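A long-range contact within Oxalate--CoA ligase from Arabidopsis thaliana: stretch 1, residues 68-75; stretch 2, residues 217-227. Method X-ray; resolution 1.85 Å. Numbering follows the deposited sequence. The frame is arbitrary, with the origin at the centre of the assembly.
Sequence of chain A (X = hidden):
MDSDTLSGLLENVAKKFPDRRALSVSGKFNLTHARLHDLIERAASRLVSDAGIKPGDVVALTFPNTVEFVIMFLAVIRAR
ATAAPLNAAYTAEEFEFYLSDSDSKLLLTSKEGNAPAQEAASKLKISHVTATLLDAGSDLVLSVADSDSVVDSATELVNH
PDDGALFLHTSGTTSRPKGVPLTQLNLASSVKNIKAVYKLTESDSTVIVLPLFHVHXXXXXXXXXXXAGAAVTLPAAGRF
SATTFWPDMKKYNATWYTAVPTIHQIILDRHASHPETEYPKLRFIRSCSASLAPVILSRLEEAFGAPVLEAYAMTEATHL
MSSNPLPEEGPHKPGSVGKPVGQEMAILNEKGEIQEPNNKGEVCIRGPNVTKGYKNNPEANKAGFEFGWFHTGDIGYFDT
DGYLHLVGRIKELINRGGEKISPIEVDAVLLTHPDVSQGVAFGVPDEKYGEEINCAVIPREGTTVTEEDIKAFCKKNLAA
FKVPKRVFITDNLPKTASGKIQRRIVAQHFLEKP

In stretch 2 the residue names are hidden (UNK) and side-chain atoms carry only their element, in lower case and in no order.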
# COMPACT_ATOMS: atom_id res chain seq x y z
N GLU A 68 10.96 9.52 -13.10
CA GLU A 68 10.11 9.50 -14.30
C GLU A 68 8.78 8.85 -14.03
O GLU A 68 7.75 9.28 -14.57
CB GLU A 68 10.81 8.75 -15.47
CG GLU A 68 12.03 9.51 -16.02
CD GLU A 68 13.36 9.08 -15.33
OE1 GLU A 68 13.35 8.34 -14.30
OE2 GLU A 68 14.44 9.52 -15.83
N PHE A 69 8.77 7.82 -13.20
CA PHE A 69 7.45 7.27 -12.86
C PHE A 69 6.57 8.35 -12.19
O PHE A 69 5.37 8.46 -12.53
CB PHE A 69 7.55 6.06 -11.92
CG PHE A 69 6.16 5.63 -11.39
CD1 PHE A 69 5.32 4.86 -12.17
CD2 PHE A 69 5.70 6.12 -10.18
CE1 PHE A 69 4.02 4.46 -11.69
CE2 PHE A 69 4.41 5.77 -9.68
CZ PHE A 69 3.57 4.96 -10.44
N VAL A 70 7.12 9.10 -11.24
CA VAL A 70 6.31 10.12 -10.54
C VAL A 70 5.77 11.17 -11.52
O VAL A 70 4.56 11.50 -11.54
CB VAL A 70 7.11 10.82 -9.42
CG1 VAL A 70 6.27 11.95 -8.78
CG2 VAL A 70 7.51 9.80 -8.34
N ILE A 71 6.70 11.70 -12.32
CA ILE A 71 6.29 12.74 -13.26
C ILE A 71 5.25 12.22 -14.22
O ILE A 71 4.24 12.89 -14.48
CB ILE A 71 7.49 13.29 -14.06
CG1 ILE A 71 8.48 13.97 -13.09
CG2 ILE A 71 6.96 14.32 -15.20
CD1 ILE A 71 9.88 14.28 -13.69
N MET A 72 5.47 11.04 -14.80
CA MET A 72 4.52 10.55 -15.81
C MET A 72 3.18 10.10 -15.22
O MET A 72 2.13 10.27 -15.85
CB MET A 72 5.13 9.39 -16.63
CG MET A 72 6.30 9.87 -17.61
SD MET A 72 5.95 11.46 -18.44
CE MET A 72 4.53 11.04 -19.50
N PHE A 73 3.20 9.56 -14.01
CA PHE A 73 1.94 9.24 -13.30
C PHE A 73 1.05 10.48 -13.19
O PHE A 73 -0.16 10.46 -13.55
CB PHE A 73 2.23 8.66 -11.92
CG PHE A 73 0.99 8.34 -11.12
CD1 PHE A 73 0.35 7.11 -11.31
CD2 PHE A 73 0.49 9.25 -10.21
CE1 PHE A 73 -0.82 6.80 -10.57
CE2 PHE A 73 -0.68 8.95 -9.47
CZ PHE A 73 -1.33 7.73 -9.67
N LEU A 74 1.67 11.56 -12.70
CA LEU A 74 0.88 12.79 -12.50
C LEU A 74 0.54 13.48 -13.82
O LEU A 74 -0.49 14.17 -13.90
CB LEU A 74 1.63 13.76 -11.59
CG LEU A 74 1.69 13.19 -10.14
CD1 LEU A 74 2.60 14.01 -9.23
CD2 LEU A 74 0.21 13.10 -9.49
N ALA A 75 1.42 13.33 -14.85
CA ALA A 75 1.13 13.92 -16.19
C ALA A 75 -0.06 13.21 -16.84
O ALA A 75 -0.90 13.83 -17.47
CB ALA A 75 2.35 13.86 -17.12
N UNK A 217 2.26 2.57 -0.92
CA UNK A 217 3.37 3.49 -1.21
C UNK A 217 2.90 4.66 -2.06
O UNK A 217 3.33 5.81 -1.84
N UNK A 218 2.01 4.41 -3.02
CA UNK A 218 1.55 5.48 -3.91
C UNK A 218 0.77 6.57 -3.17
O UNK A 218 1.08 7.75 -3.31
c UNK A 218 1.38 6.40 -6.83
c UNK A 218 0.15 5.80 -6.11
c UNK A 218 -0.70 4.98 -7.10
c UNK A 218 0.67 4.91 -5.01
N UNK A 219 -0.29 6.19 -2.42
CA UNK A 219 -1.15 7.19 -1.74
C UNK A 219 -0.51 7.79 -0.51
O UNK A 219 -0.56 9.00 -0.29
c UNK A 219 -3.63 6.80 -2.36
c UNK A 219 -4.04 8.31 -2.47
c UNK A 219 -3.22 6.22 -3.77
c UNK A 219 -2.54 6.60 -1.32
N UNK A 220 0.05 6.96 0.37
CA UNK A 220 0.54 7.50 1.64
C UNK A 220 1.92 8.07 1.50
O UNK A 220 2.16 9.21 1.90
c UNK A 220 0.54 6.38 2.74
N UNK A 221 2.86 7.27 1.00
CA UNK A 221 4.23 7.77 0.90
C UNK A 221 4.39 8.93 -0.10
O UNK A 221 4.97 9.96 0.22
N UNK A 222 3.87 8.75 -1.32
CA UNK A 222 4.13 9.71 -2.39
C UNK A 222 3.06 10.82 -2.44
O UNK A 222 3.36 12.00 -2.21
c UNK A 222 4.08 9.26 -6.27
c UNK A 222 5.80 10.69 -4.90
c UNK A 222 4.37 9.97 -4.94
c UNK A 222 4.21 8.99 -3.75
N UNK A 223 1.81 10.46 -2.72
CA UNK A 223 0.87 11.51 -3.08
C UNK A 223 0.48 12.35 -1.88
O UNK A 223 0.23 13.55 -2.04
c UNK A 223 -0.40 10.91 -3.73
c UNK A 223 -0.12 10.21 -5.10
c UNK A 223 -1.42 9.52 -5.67
c UNK A 223 0.49 11.21 -6.12
N UNK A 224 0.34 11.75 -0.70
CA UNK A 224 -0.09 12.56 0.46
C UNK A 224 1.04 13.53 0.88
O UNK A 224 0.77 14.67 1.36
o UNK A 224 -1.66 10.90 1.25
c UNK A 224 -0.48 11.68 1.65
N UNK A 225 2.29 13.07 0.73
CA UNK A 225 3.44 13.99 0.98
C UNK A 225 3.38 15.18 0.03
O UNK A 225 3.50 16.33 0.44
o UNK A 225 4.96 12.26 1.76
c UNK A 225 4.78 13.26 0.78
N UNK A 226 3.25 14.90 -1.25
CA UNK A 226 3.25 16.00 -2.24
C UNK A 226 2.06 16.91 -1.98
O UNK A 226 2.15 18.14 -2.09
c UNK A 226 3.19 15.46 -3.65
c UNK A 226 4.10 14.16 -5.54
c UNK A 226 5.69 15.47 -4.08
c UNK A 226 4.39 14.61 -4.12
N UNK A 227 0.94 16.31 -1.62
CA UNK A 227 -0.25 17.11 -1.33
C UNK A 227 -0.15 17.98 -0.09
O UNK A 227 -1.03 18.85 0.10

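Position 217 has no side-chain atoms and lies out of reach of stretch 1; it is Gly217. Position 218 carries four carbons, forked at the second. One terminal carbon sits over a face of the Phe73 ring, 4.2 Å from its centroid, and near the edge of the Phe69 ring. This is a leucine, as the fork beyond CB requires. In Leu218, CD1 makes the CH-pi contact with Phe73 and lies 4.2 Å from Phe69 CE2, while CD2 is 3.8 Å from Phe73 CZ.

Position 219 also has four carbons forked at the second, but its CA-to-CB bond points away from stretch 1; its end comes nearer, but the closest terminal carbon is still 6.4 Å from Phe73 CZ, so it makes no contact; it is Leu219. A single carbon at 220 identifies Ala220, out of reach. Position 221 has none and is Gly221; an ideal CB there would be crowded by Gly217 O at 3.1 Å.

At 222 there are four carbons, again forked at the second; the CA-to-CB bond points toward stretch 1, and the side chain meets Val70. This is Leu222, with CD1 3.9 Å from Val70 CG2. Its amide N donates a hydrogen bond to Gly217 O at 3.0 Å, five residues back, as expected in the wider pi-type turn that spans this part of the helix.

The same forked four-carbon pattern at 223 reaches both Phe73 and Leu74. In this residue, Leu223, CB starts sideways but the end comes nearer: CD1 lies 3.9 Å from Phe73 CE2, and CD2 lies 3.9 Å from Leu74 CD2.

One carbon followed by one oxygen at 224 gives a serine rather than a cysteine, the terminal element being oxygen. Ser224 OG donates to Leu219 O at 2.7 Å. Position 225 repeats the pattern: Ser225 OG donates to Gly221 O at 2.8 Å. Both hydroxyls are thus satisfied by their own helix, far from stretch 1.

Position 226 has four carbons forked at the second and touches Val70 and Leu74. It is Leu226, whose CD1 is 4.0 Å from Leu74 CD1 and 4.5 Å from Val70 CG1. Position 227, without side-chain atoms, is Gly227.

The two helices cross at -77° with their axes 12.3 Å apart at closest approach, a separation bridged by long side chains from both sides. No hydrogen bond crosses between them. Instead, Leu218, Leu222, Leu223 and Leu226 pack against Phe69, Val70, Phe73 and Leu74, burying 304 Å² in all. Phe73 contributes most on its side, taking Leu218 over one face and also meeting Leu223, while Val70 and Leu74 both touch Leu226.

Stretch 2 217-227: GLLAGLLSSLG
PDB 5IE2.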